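Side-chain contacts in glucose-binding protein (Thermus thermophilus HB27, PDB 2B3F), which binds galactose between its two lobes and probably hands sugar to a binding-protein-dependent transport system: residues R22-K27 / L296-S301; M124-A129 / V136-T141; D143-T148 / A236-M241; E303-S308 / I315-D320. All coordinates share one frame; numbering follows the deposited sequence.

Contact 1: residues R22-K27 / L296-S301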
loop_
_atom_site.group_PDB
_atom_site.type_symbol
_atom_site.label_atom_id
_atom_site.label_comp_id
_atom_site.label_asym_id
_atom_site.label_seq_id
_atom_site.Cartn_x
_atom_site.Cartn_y
_atom_site.Cartn_z
ATOM N N ARG A 22 -3.945 15.121 -17.011
ATOM C CA ARG A 22 -4.463 16.401 -17.514
ATOM C C ARG A 22 -3.404 17.492 -17.390
ATOM O O ARG A 22 -3.204 18.265 -18.324
ATOM C CB ARG A 22 -5.739 16.817 -16.787
ATOM C CG ARG A 22 -6.960 16.040 -17.263
ATOM C CD ARG A 22 -8.266 16.693 -16.836
ATOM N NE ARG A 22 -8.441 16.667 -15.388
ATOM C CZ ARG A 22 -8.833 15.595 -14.693
ATOM N NH1 ARG A 22 -9.091 14.435 -15.291
ATOM N NH2 ARG A 22 -8.956 15.691 -13.387
ATOM N N LEU A 23 -2.734 17.534 -16.239
ATOM C CA LEU A 23 -1.597 18.428 -16.029
ATOM C C LEU A 23 -0.493 18.200 -17.062
ATOM O O LEU A 23 0.064 19.145 -17.629
ATOM C CB LEU A 23 -1.027 18.213 -14.640
ATOM C CG LEU A 23 -0.597 19.441 -13.872
ATOM C CD1 LEU A 23 -1.822 20.284 -13.506
ATOM C CD2 LEU A 23 0.117 19.016 -12.623
ATOM N N TYR A 24 -0.160 16.942 -17.308
ATOM C CA TYR A 24 0.870 16.608 -18.290
ATOM C C TYR A 24 0.496 17.109 -19.699
ATOM O O TYR A 24 1.334 17.686 -20.406
ATOM C CB TYR A 24 1.109 15.088 -18.315
ATOM C CG TYR A 24 2.240 14.647 -19.215
ATOM C CD1 TYR A 24 3.545 14.559 -18.739
ATOM C CD2 TYR A 24 2.016 14.337 -20.555
ATOM C CE1 TYR A 24 4.597 14.152 -19.570
ATOM C CE2 TYR A 24 3.074 13.923 -21.390
ATOM C CZ TYR A 24 4.357 13.848 -20.897
ATOM O OH TYR A 24 5.379 13.425 -21.726
ATOM N N LYS A 25 -0.759 16.879 -20.092
ATOM C CA LYS A 25 -1.240 17.289 -21.417
ATOM C C LYS A 25 -1.278 18.818 -21.599
ATOM O O LYS A 25 -1.064 19.317 -22.712
ATOM C CB LYS A 25 -2.616 16.699 -21.695
ATOM C CG LYS A 25 -2.633 15.200 -21.854
ATOM C CD LYS A 25 -4.071 14.720 -21.963
ATOM C CE LYS A 25 -4.159 13.243 -22.253
ATOM N NZ LYS A 25 -5.584 12.764 -22.422
ATOM N N GLN A 26 -1.535 19.553 -20.525
ATOM C CA GLN A 26 -1.411 21.022 -20.573
ATOM C C GLN A 26 0.022 21.433 -20.919
ATOM O O GLN A 26 0.252 22.337 -21.743
ATOM C CB GLN A 26 -1.760 21.651 -19.225
ATOM C CG GLN A 26 -3.232 21.674 -18.901
ATOM C CD GLN A 26 -3.537 22.514 -17.671
ATOM O OE1 GLN A 26 -3.451 23.759 -17.712
ATOM N NE2 GLN A 26 -3.893 21.848 -16.564
ATOM N N LYS A 27 0.989 20.780 -20.280
ATOM C CA LYS A 27 2.385 21.137 -20.456
ATOM C C LYS A 27 2.904 20.643 -21.789
ATOM O O LYS A 27 3.790 21.261 -22.371
ATOM C CB LYS A 27 3.249 20.548 -19.335
ATOM C CG LYS A 27 2.921 21.091 -17.964
ATOM C CD LYS A 27 3.681 20.341 -16.872
ATOM C CE LYS A 27 3.378 20.903 -15.479
ATOM N NZ LYS A 27 4.282 22.044 -15.127
ATOM N N LEU A 296 8.298 11.748 -15.397
ATOM C CA LEU A 296 9.020 11.630 -14.114
ATOM C C LEU A 296 9.234 12.992 -13.447
ATOM O O LEU A 296 9.069 13.149 -12.227
ATOM C CB LEU A 296 10.364 10.915 -14.310
ATOM C CG LEU A 296 10.318 9.499 -14.884
ATOM C CD1 LEU A 296 11.704 8.899 -14.935
ATOM C CD2 LEU A 296 9.351 8.609 -14.070
ATOM N N ARG A 297 9.595 13.996 -14.252
ATOM C CA ARG A 297 9.808 15.335 -13.714
ATOM C C ARG A 297 8.529 15.900 -13.126
ATOM O O ARG A 297 8.550 16.570 -12.092
ATOM C CB ARG A 297 10.375 16.265 -14.796
ATOM C CG ARG A 297 11.765 15.847 -15.276
ATOM C CD ARG A 297 12.267 16.721 -16.419
ATOM N NE ARG A 297 12.173 18.124 -16.018
ATOM C CZ ARG A 297 11.584 19.095 -16.715
ATOM N NH1 ARG A 297 11.054 18.863 -17.915
ATOM N NH2 ARG A 297 11.562 20.331 -16.213
ATOM N N LEU A 298 7.399 15.597 -13.765
ATOM C CA LEU A 298 6.105 16.008 -13.247
ATOM C C LEU A 298 5.717 15.284 -11.954
ATOM O O LEU A 298 5.326 15.902 -10.972
ATOM C CB LEU A 298 5.010 15.809 -14.307
ATOM C CG LEU A 298 3.575 16.010 -13.814
ATOM C CD1 LEU A 298 3.350 17.403 -13.321
ATOM C CD2 LEU A 298 2.576 15.667 -14.918
ATOM N N VAL A 299 5.805 13.958 -11.960
ATOM C CA VAL A 299 5.373 13.207 -10.766
ATOM C C VAL A 299 6.299 13.458 -9.573
ATOM O O VAL A 299 5.880 13.320 -8.439
ATOM C CB VAL A 299 5.177 11.672 -11.030
ATOM C CG1 VAL A 299 4.231 11.439 -12.219
ATOM C CG2 VAL A 299 6.451 10.992 -11.238
ATOM N N GLY A 300 7.540 13.861 -9.837
ATOM C CA GLY A 300 8.475 14.263 -8.778
ATOM C C GLY A 300 8.357 15.704 -8.271
ATOM O O GLY A 300 9.060 16.090 -7.329
ATOM N N SER A 301 7.461 16.482 -8.863
ATOM C CA SER A 301 7.312 17.915 -8.551
ATOM C C SER A 301 6.239 18.198 -7.518
ATOM O O SER A 301 5.280 17.428 -7.347
ATOM C CB SER A 301 6.977 18.673 -9.846
ATOM O OG SER A 301 5.649 18.421 -10.294
HETATM O O HOH W 1 5.507 20.043 -12.618
#
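L298 reaches from the last full turn of helix 289-299 and divides its two methyl groups between L23 and Y24 of helix 15-27, a compact example of one branched side chain joining two helices. Its CD1 meets CD2 of L23 at 3.7 Å, while its other branch, CD2, lies the same 3.7 Å from CB of Y24, close to the plane of the phenol ring and at its edge. This fork depends on L298 holding CG opposite its backbone N (chi1 171°), which carries both methyls out to the facing helix. Cutting L298 back to an alanine would probably open a gap beside L23 and the CB of Y24. The outer side is looser and more polar. The methylene CE of K27 passes CD1 of L298 at 4.1 Å, and a bend at chi4 (-87°) turns NZ away to a salt bridge with E303. A water lies on this outer side: it donates to S301 OG at 2.8 Å and only weakly receives a bond from K27 NZ. S301 OG in turn donates to the carbonyl O of L298 at 2.6 Å, and this oxygen also accepts from S301 N. S301 thus closes one helix and, as the N-cap of helix 302-312, opens the next, its OG accepting from G304 N. Around this pair, Y24 sends OH to the carbonyl of N291 and rests against V33 of strand 32-37, while L23 leans on E303 and T307 of helix 302-312.

Contact 2: residues M124-A129 / V136-T141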
loop_
_atom_site.group_PDB
_atom_site.type_symbol
_atom_site.label_atom_id
_atom_site.label_comp_id
_atom_site.label_asym_id
_atom_site.label_seq_id
_atom_site.Cartn_x
_atom_site.Cartn_y
_atom_site.Cartn_z
ATOM N N MET A 124 -7.297 1.841 10.498
ATOM C CA MET A 124 -8.596 1.266 10.785
ATOM C C MET A 124 -9.642 2.350 10.557
ATOM O O MET A 124 -9.552 3.453 11.142
ATOM C CB MET A 124 -8.666 0.767 12.244
ATOM C CG MET A 124 -10.031 0.173 12.640
ATOM S SD MET A 124 -10.048 -0.395 14.363
ATOM C CE MET A 124 -9.767 1.121 15.279
ATOM N N TRP A 125 -10.618 2.041 9.706
ATOM C CA TRP A 125 -11.695 2.948 9.312
ATOM C C TRP A 125 -13.001 2.544 9.994
ATOM O O TRP A 125 -13.283 1.366 10.137
ATOM C CB TRP A 125 -11.897 2.928 7.797
ATOM C CG TRP A 125 -10.600 3.076 7.078
ATOM C CD1 TRP A 125 -9.812 2.076 6.602
ATOM C CD2 TRP A 125 -9.911 4.300 6.788
ATOM N NE1 TRP A 125 -8.673 2.591 6.038
ATOM C CE2 TRP A 125 -8.708 3.954 6.130
ATOM C CE3 TRP A 125 -10.192 5.660 7.024
ATOM C CZ2 TRP A 125 -7.784 4.903 5.718
ATOM C CZ3 TRP A 125 -9.280 6.592 6.612
ATOM C CH2 TRP A 125 -8.091 6.217 5.961
ATOM N N TYR A 126 -13.778 3.539 10.400
ATOM C CA TYR A 126 -15.056 3.311 11.051
ATOM C C TYR A 126 -15.901 4.567 10.887
ATOM O O TYR A 126 -15.410 5.598 10.420
ATOM C CB TYR A 126 -14.844 2.988 12.533
ATOM C CG TYR A 126 -14.141 4.081 13.326
ATOM C CD1 TYR A 126 -14.865 5.098 13.938
ATOM C CD2 TYR A 126 -12.749 4.103 13.456
ATOM C CE1 TYR A 126 -14.231 6.105 14.662
ATOM C CE2 TYR A 126 -12.111 5.097 14.178
ATOM C CZ TYR A 126 -12.856 6.096 14.777
ATOM O OH TYR A 126 -12.213 7.086 15.494
ATOM N N LEU A 127 -17.169 4.473 11.284
ATOM C CA LEU A 127 -18.109 5.583 11.175
ATOM C C LEU A 127 -18.437 6.005 12.591
ATOM O O LEU A 127 -19.037 5.219 13.329
ATOM C CB LEU A 127 -19.391 5.117 10.488
ATOM C CG LEU A 127 -19.579 5.391 8.995
ATOM C CD1 LEU A 127 -18.330 5.064 8.184
ATOM C CD2 LEU A 127 -20.803 4.660 8.473
ATOM N N PRO A 128 -18.010 7.212 13.006
ATOM C CA PRO A 128 -18.335 7.625 14.378
ATOM C C PRO A 128 -19.834 7.574 14.758
ATOM O O PRO A 128 -20.144 7.175 15.875
ATOM C CB PRO A 128 -17.792 9.056 14.457
ATOM C CG PRO A 128 -16.752 9.138 13.438
ATOM C CD PRO A 128 -17.182 8.210 12.318
ATOM N N ALA A 129 -20.749 7.918 13.850
ATOM C CA ALA A 129 -22.200 7.874 14.167
ATOM C C ALA A 129 -22.750 6.455 14.289
ATOM O O ALA A 129 -23.685 6.216 15.065
ATOM C CB ALA A 129 -23.018 8.639 13.117
ATOM N N VAL A 136 -20.393 1.602 21.194
ATOM C CA VAL A 136 -19.010 1.114 21.356
ATOM C C VAL A 136 -17.987 2.193 20.978
ATOM O O VAL A 136 -18.320 3.140 20.265
ATOM C CB VAL A 136 -18.725 -0.144 20.472
ATOM C CG1 VAL A 136 -19.698 -1.281 20.802
ATOM C CG2 VAL A 136 -18.816 0.204 18.983
ATOM N N ASN A 137 -16.749 2.012 21.439
ATOM C CA ASN A 137 -15.605 2.857 21.066
ATOM C C ASN A 137 -14.707 2.196 20.004
ATOM O O ASN A 137 -14.780 0.986 19.812
ATOM C CB ASN A 137 -14.743 3.117 22.299
ATOM C CG ASN A 137 -15.438 4.002 23.339
ATOM O OD1 ASN A 137 -16.238 4.884 23.006
ATOM N ND2 ASN A 137 -15.119 3.766 24.608
ATOM N N PRO A 138 -13.843 2.986 19.323
ATOM C CA PRO A 138 -12.803 2.412 18.456
ATOM C C PRO A 138 -11.677 1.733 19.251
ATOM O O PRO A 138 -11.058 2.381 20.084
ATOM C CB PRO A 138 -12.247 3.642 17.717
ATOM C CG PRO A 138 -12.509 4.768 18.616
ATOM C CD PRO A 138 -13.816 4.463 19.285
ATOM N N PRO A 139 -11.412 0.433 19.001
ATOM C CA PRO A 139 -10.414 -0.305 19.790
ATOM C C PRO A 139 -8.951 0.078 19.544
ATOM O O PRO A 139 -8.531 0.230 18.395
ATOM C CB PRO A 139 -10.665 -1.767 19.407
ATOM C CG PRO A 139 -11.411 -1.720 18.137
ATOM C CD PRO A 139 -12.087 -0.417 18.008
ATOM N N ARG A 140 -8.183 0.197 20.628
ATOM C CA ARG A 140 -6.784 0.608 20.559
ATOM C C ARG A 140 -5.798 -0.567 20.636
ATOM O O ARG A 140 -4.598 -0.381 20.404
ATOM C CB ARG A 140 -6.482 1.677 21.629
ATOM C CG ARG A 140 -6.251 1.154 23.063
ATOM C CD ARG A 140 -5.924 2.301 24.070
ATOM N NE ARG A 140 -6.922 3.386 24.033
ATOM C CZ ARG A 140 -8.071 3.412 24.726
ATOM N NH1 ARG A 140 -8.407 2.410 25.544
ATOM N NH2 ARG A 140 -8.896 4.455 24.599
ATOM N N THR A 141 -6.298 -1.768 20.955
ATOM C CA THR A 141 -5.480 -2.984 20.983
ATOM C C THR A 141 -6.273 -4.130 20.381
ATOM O O THR A 141 -7.484 -4.042 20.272
ATOM C CB THR A 141 -5.128 -3.416 22.414
ATOM O OG1 THR A 141 -6.337 -3.742 23.119
ATOM C CG2 THR A 141 -4.365 -2.324 23.146
#
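M124 opens the contact by sending its terminal methyl to the proline pair of segment 136-141. Its CG stands anti to the backbone N (chi1 179°) and the chain stays straight until chi3, where a bend brings CE to 3.5 Å from the carbonyl O of P139 and 3.9 Å from its ring carbon CD. The same methyl lies farther, 4.3 Å, from CB of P138. M124 and Y126 sit on strand 123-126, an inner strand of the four-stranded mixed sheet in one lobe of this periplasmic binding protein fold; the prolines belong to the loop that returns from helix 128-133 and leads into helix 142-154. Two residues on, Y126 offers a ring face to P138 in a CH-pi contact: CB stands 4.1 Å from the ring centroid, 25° off the normal and displaced toward the CE2 and CZ rim. The neighbouring CG of P138 lies 3.9 Å from the phenol OH, and the side chains of the two residues run obliquely to each other. A serine in place of Y126 would probably leave P138 without the aromatic face it lies on and open a gap between strand and loop. Beyond Y126, the chain turns at L127, the N-cap of helix 128-133, whose L131 touches both Y126 and P138.

Contact 3: residues D143-T148 / A236-M241. Unlike the reference sequence in segment 143-148: K144 (reference Glu). Unlike the reference sequence in segment 236-241: I240 (reference Val).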
loop_
_atom_site.group_PDB
_atom_site.type_symbol
_atom_site.label_atom_id
_atom_site.label_comp_id
_atom_site.label_asym_id
_atom_site.label_seq_id
_atom_site.Cartn_x
_atom_site.Cartn_y
_atom_site.Cartn_z
ATOM N N ASP A 143 -6.834 -7.072 21.744
ATOM C CA ASP A 143 -7.716 -7.631 22.787
ATOM C C ASP A 143 -9.008 -6.840 22.898
ATOM O O ASP A 143 -10.091 -7.423 22.929
ATOM C CB ASP A 143 -7.007 -7.710 24.148
ATOM C CG ASP A 143 -6.045 -8.886 24.237
ATOM O OD1 ASP A 143 -6.165 -9.838 23.448
ATOM O OD2 ASP A 143 -5.137 -8.861 25.082
ATOM N N LYS A 144 -8.906 -5.516 22.926
ATOM C CA LYS A 144 -10.103 -4.671 22.953
ATOM C C LYS A 144 -10.931 -4.755 21.653
ATOM O O LYS A 144 -12.153 -4.679 21.673
ATOM C CB LYS A 144 -9.735 -3.216 23.276
ATOM C CG LYS A 144 -9.074 -3.037 24.653
ATOM C CD LYS A 144 -8.595 -1.595 24.883
ATOM C CE LYS A 144 -7.866 -1.451 26.217
ATOM N NZ LYS A 144 -8.283 -0.223 26.971
ATOM N N PHE A 145 -10.257 -4.916 20.518
ATOM C CA PHE A 145 -10.941 -5.151 19.248
ATOM C C PHE A 145 -11.803 -6.413 19.314
ATOM O O PHE A 145 -12.964 -6.412 18.919
ATOM C CB PHE A 145 -9.906 -5.259 18.101
ATOM C CG PHE A 145 -10.502 -5.614 16.773
ATOM C CD1 PHE A 145 -10.919 -4.625 15.890
ATOM C CD2 PHE A 145 -10.626 -6.938 16.392
ATOM C CE1 PHE A 145 -11.473 -4.959 14.663
ATOM C CE2 PHE A 145 -11.184 -7.284 15.175
ATOM C CZ PHE A 145 -11.615 -6.293 14.310
ATOM N N LEU A 146 -11.218 -7.498 19.784
ATOM C CA LEU A 146 -11.925 -8.769 19.834
ATOM C C LEU A 146 -13.110 -8.714 20.801
ATOM O O LEU A 146 -14.165 -9.244 20.501
ATOM C CB LEU A 146 -10.970 -9.890 20.228
ATOM C CG LEU A 146 -9.897 -10.229 19.182
ATOM C CD1 LEU A 146 -8.861 -11.140 19.802
ATOM C CD2 LEU A 146 -10.508 -10.850 17.945
ATOM N N ALA A 147 -12.923 -8.060 21.945
ATOM C CA ALA A 147 -14.015 -7.859 22.925
ATOM C C ALA A 147 -15.151 -6.993 22.383
ATOM O O ALA A 147 -16.332 -7.319 22.544
ATOM C CB ALA A 147 -13.456 -7.264 24.226
ATOM N N THR A 148 -14.803 -5.890 21.724
ATOM C CA THR A 148 -15.809 -5.036 21.096
ATOM C C THR A 148 -16.579 -5.768 19.995
ATOM O O THR A 148 -17.791 -5.634 19.880
ATOM C CB THR A 148 -15.175 -3.725 20.552
ATOM O OG1 THR A 148 -14.698 -2.939 21.655
ATOM C CG2 THR A 148 -16.183 -2.913 19.744
ATOM N N ALA A 236 -20.678 -3.573 8.728
ATOM C CA ALA A 236 -19.472 -3.851 9.495
ATOM C C ALA A 236 -19.173 -2.599 10.304
ATOM O O ALA A 236 -19.652 -1.535 9.948
ATOM C CB ALA A 236 -18.321 -4.159 8.543
ATOM N N ALA A 237 -18.390 -2.734 11.369
ATOM C CA ALA A 237 -17.976 -1.614 12.205
ATOM C C ALA A 237 -16.597 -1.058 11.799
ATOM O O ALA A 237 -16.337 0.155 11.916
ATOM C CB ALA A 237 -17.955 -2.047 13.672
ATOM N N PHE A 238 -15.726 -1.962 11.339
ATOM C CA PHE A 238 -14.326 -1.648 11.101
ATOM C C PHE A 238 -13.823 -2.243 9.790
ATOM O O PHE A 238 -14.327 -3.253 9.315
ATOM C CB PHE A 238 -13.460 -2.196 12.226
ATOM C CG PHE A 238 -13.979 -1.887 13.609
ATOM C CD1 PHE A 238 -13.996 -0.581 14.083
ATOM C CD2 PHE A 238 -14.447 -2.908 14.435
ATOM C CE1 PHE A 238 -14.471 -0.299 15.370
ATOM C CE2 PHE A 238 -14.930 -2.631 15.703
ATOM C CZ PHE A 238 -14.937 -1.332 16.171
ATOM N N ASN A 239 -12.782 -1.609 9.243
ATOM C CA ASN A 239 -12.027 -2.188 8.117
ATOM C C ASN A 239 -10.567 -1.781 8.278
ATOM O O ASN A 239 -10.299 -0.643 8.615
ATOM C CB ASN A 239 -12.574 -1.684 6.788
ATOM C CG ASN A 239 -11.924 -2.353 5.585
ATOM O OD1 ASN A 239 -11.858 -3.605 5.492
ATOM N ND2 ASN A 239 -11.488 -1.539 4.634
ATOM N N ILE A 240 -9.643 -2.713 8.049
ATOM C CA ILE A 240 -8.196 -2.397 8.103
ATOM C C ILE A 240 -7.724 -2.278 6.656
ATOM O O ILE A 240 -7.724 -3.258 5.926
ATOM C CB ILE A 240 -7.384 -3.495 8.832
ATOM C CG1 ILE A 240 -7.892 -3.732 10.276
ATOM C CG2 ILE A 240 -5.893 -3.153 8.838
ATOM C CD1 ILE A 240 -7.931 -2.521 11.163
ATOM N N MET A 241 -7.316 -1.084 6.216
ATOM C CA MET A 241 -6.954 -0.907 4.816
ATOM C C MET A 241 -6.094 0.356 4.660
ATOM O O MET A 241 -6.184 1.279 5.484
ATOM C CB MET A 241 -8.234 -0.806 3.985
ATOM C CG MET A 241 -8.083 -0.684 2.478
ATOM S SD MET A 241 -6.947 -1.881 1.775
ATOM C CE MET A 241 -7.560 -3.470 2.351
#
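F238 and F145 bring together a strand and a helix of an alpha/beta lobe of the periplasmic binding protein fold: helix 142-154 packs here on the sheet that contains strand 238-240. Followed outward, F238 begins with CB, which is 4.2 Å from CE1 of F145. At the next atom, CG, the distance to that same CE1 is 4.1 Å, and at CD2 it closes to 3.6 Å, the nearest approach of the pair. With chi1 at -47°, CG lies anti to the carbonyl carbon, and the ring is carried out toward the helix. The two rings are oblique, their planes 47° apart and their centroids 5.6 Å from each other, so the pair is neither stacked nor T-shaped; the two side chains lie alongside each other, pointing opposite ways. One face of the F238 ring is covered by CB of its own neighbour A237, displaced toward the rim. P139 touches both phenylalanines from the adjoining loop, and M124 and Y126 of strand 123-126 also lie against F238, while W142 meets the F145 ring edge-to-face. At the far end of F238, the methyl CG2 of T148 approaches the ring edge near its plane, 4.1 Å from CZ.

Contact 4: residues E303-S308 / I315-D320. Unlike the reference sequence in segment 303-308: S308 (reference Phe).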
loop_
_atom_site.group_PDB
_atom_site.type_symbol
_atom_site.label_atom_id
_atom_site.label_comp_id
_atom_site.label_asym_id
_atom_site.label_seq_id
_atom_site.Cartn_x
_atom_site.Cartn_y
_atom_site.Cartn_z
ATOM N N GLU A 303 3.982 20.628 -7.752
ATOM C CA GLU A 303 2.761 20.885 -8.505
ATOM C C GLU A 303 2.012 19.566 -8.783
ATOM O O GLU A 303 0.821 19.458 -8.511
ATOM C CB GLU A 303 3.094 21.601 -9.817
ATOM C CG GLU A 303 1.878 22.122 -10.568
ATOM C CD GLU A 303 2.202 22.606 -11.987
ATOM O OE1 GLU A 303 3.314 22.331 -12.502
ATOM O OE2 GLU A 303 1.320 23.260 -12.582
ATOM N N GLY A 304 2.727 18.573 -9.295
ATOM C CA GLY A 304 2.137 17.250 -9.573
ATOM C C GLY A 304 1.587 16.597 -8.311
ATOM O O GLY A 304 0.417 16.239 -8.246
ATOM N N GLN A 305 2.427 16.475 -7.291
ATOM C CA GLN A 305 2.075 15.745 -6.077
ATOM C C GLN A 305 0.962 16.390 -5.260
ATOM O O GLN A 305 0.142 15.687 -4.638
ATOM C CB GLN A 305 3.328 15.490 -5.197
ATOM C CG GLN A 305 4.366 14.622 -5.908
ATOM C CD GLN A 305 5.420 14.009 -4.990
ATOM O OE1 GLN A 305 5.313 14.083 -3.762
ATOM N NE2 GLN A 305 6.433 13.397 -5.595
ATOM N N ASP A 306 0.915 17.727 -5.228
ATOM C CA ASP A 306 -0.145 18.397 -4.490
ATOM C C ASP A 306 -1.446 18.570 -5.292
ATOM O O ASP A 306 -2.450 18.998 -4.743
ATOM C CB ASP A 306 0.355 19.743 -3.954
ATOM C CG ASP A 306 1.216 19.598 -2.706
ATOM O OD1 ASP A 306 1.350 18.461 -2.146
ATOM O OD2 ASP A 306 1.740 20.668 -2.269
ATOM N N THR A 307 -1.396 18.266 -6.584
ATOM C CA THR A 307 -2.600 18.108 -7.413
ATOM C C THR A 307 -3.225 16.714 -7.249
ATOM O O THR A 307 -4.436 16.583 -7.014
ATOM C CB THR A 307 -2.265 18.362 -8.880
ATOM O OG1 THR A 307 -1.772 19.709 -9.033
ATOM C CG2 THR A 307 -3.483 18.172 -9.772
ATOM N N SER A 308 -2.402 15.675 -7.359
ATOM C CA SER A 308 -2.911 14.290 -7.363
ATOM C C SER A 308 -3.212 13.721 -5.988
ATOM O O SER A 308 -4.250 13.065 -5.791
ATOM C CB SER A 308 -1.946 13.380 -8.112
ATOM O OG SER A 308 -0.648 13.440 -7.554
ATOM N N ILE A 315 -0.450 10.922 0.996
ATOM C CA ILE A 315 0.199 12.220 1.150
ATOM C C ILE A 315 1.345 12.306 0.131
ATOM O O ILE A 315 1.750 11.310 -0.471
ATOM C CB ILE A 315 0.679 12.436 2.612
ATOM C CG1 ILE A 315 1.801 11.457 2.975
ATOM C CG2 ILE A 315 -0.512 12.344 3.570
ATOM C CD1 ILE A 315 2.334 11.529 4.402
ATOM N N ALA A 316 1.872 13.525 -0.069
ATOM C CA ALA A 316 2.987 13.699 -0.968
ATOM C C ALA A 316 4.254 13.075 -0.373
ATOM O O ALA A 316 4.425 13.049 0.842
ATOM C CB ALA A 316 3.218 15.191 -1.229
ATOM N N ALA A 317 5.121 12.592 -1.247
ATOM C CA ALA A 317 6.475 12.160 -0.853
ATOM C C ALA A 317 7.399 13.381 -0.641
ATOM O O ALA A 317 8.304 13.336 0.188
ATOM C CB ALA A 317 7.069 11.246 -1.886
ATOM N N ARG A 318 7.167 14.449 -1.393
ATOM C CA ARG A 318 8.007 15.661 -1.286
ATOM C C ARG A 318 7.871 16.304 0.070
ATOM O O ARG A 318 6.753 16.538 0.543
ATOM C CB ARG A 318 7.634 16.683 -2.350
ATOM C CG ARG A 318 8.152 16.342 -3.720
ATOM C CD ARG A 318 7.870 17.475 -4.657
ATOM N NE ARG A 318 8.694 18.640 -4.309
ATOM C CZ ARG A 318 9.843 18.951 -4.884
ATOM N NH1 ARG A 318 10.339 18.254 -5.892
ATOM N NH2 ARG A 318 10.484 20.030 -4.460
ATOM N N LEU A 319 9.016 16.664 0.670
ATOM C CA LEU A 319 9.029 17.346 1.963
ATOM C C LEU A 319 8.347 18.732 1.942
ATOM O O LEU A 319 7.859 19.184 2.975
ATOM C CB LEU A 319 10.474 17.493 2.474
ATOM C CG LEU A 319 11.247 16.223 2.833
ATOM C CD1 LEU A 319 12.756 16.468 2.900
ATOM C CD2 LEU A 319 10.752 15.676 4.138
ATOM N N ASP A 320 8.310 19.394 0.780
ATOM C CA ASP A 320 7.789 20.762 0.679
ATOM C C ASP A 320 6.286 20.836 0.389
ATOM O O ASP A 320 5.736 21.911 0.117
ATOM C CB ASP A 320 8.600 21.616 -0.323
ATOM C CG ASP A 320 8.503 21.149 -1.763
ATOM O OD1 ASP A 320 7.810 20.127 -2.056
ATOM O OD2 ASP A 320 9.132 21.822 -2.636
#
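A316 is the first residue of segment 315-320 to meet helix 302-312, and its methyl group is pressed against two polar side chains there: CB lies 3.5 Å from OE1 of Q305 and 3.9 Å from OD1 of D306. D306 faces several partners beyond the methyl, since OD1 is hydrogen-bonded to the hydroxyls of S321 and Y326, and OD2 to the backbone N of D322. At A317 the backbone itself turns to the helix: its N gives Q305 OE1 a weak bond, strongly bent at 123°. The next amide, R318 N, makes the better bond to that oxygen, 3.0 Å long and nearly straight at 161°, with the donor tilted from the carbonyl plane. One side-chain oxygen is thus held by two successive backbone N-H groups, and the other end of the amide, NE2, donates to the carbonyl of V299, which should fix the rotation of the group. R318 then lays its CG 3.8 Å from CD of Q305, the two side chains crossing near a right angle. Its guanidinium forms a side-on, two-nitrogen salt bridge with D320 in the same segment, NE to OD1 at 2.8 Å and NH2 to OD2 at 2.9 Å, while NH1 bonds to the carbonyl of G300. Here a glutamine side-chain carbonyl near the start of a helix accepts two consecutive backbone N-H groups of the loop that follows it, in the shell behind the sugar pocket of a periplasmic binding protein: the side chain of A317 is about 9 Å from that of D278, which binds galactose.

Overall arrangement
The four contacts form two pairs. Contacts 1 and 4, with centres 12 Å apart, join where helix 289-299 gives way to helix 302-312: G300 O of contact 1 lies 2.9 Å from R318 NH1 of contact 4. Contacts 2 and 3, centred 7 Å apart, meet through neighbouring strands 123-126 and 238-240. The pairs are well separated: contacts 1 and 3 have centres 40 Å apart and lie on opposite sides of the chain's centre, and contacts 2 and 4 come within about 10 Å at their nearest atoms. Contact 4 comes closest to the pocket, the A317 side chain about 12 Å from the bound galactose; in contact 1 the L298 side chain is about 11 Å from that of the sugar-binding W9, whereas contacts 2 and 3 are away from the sugar site.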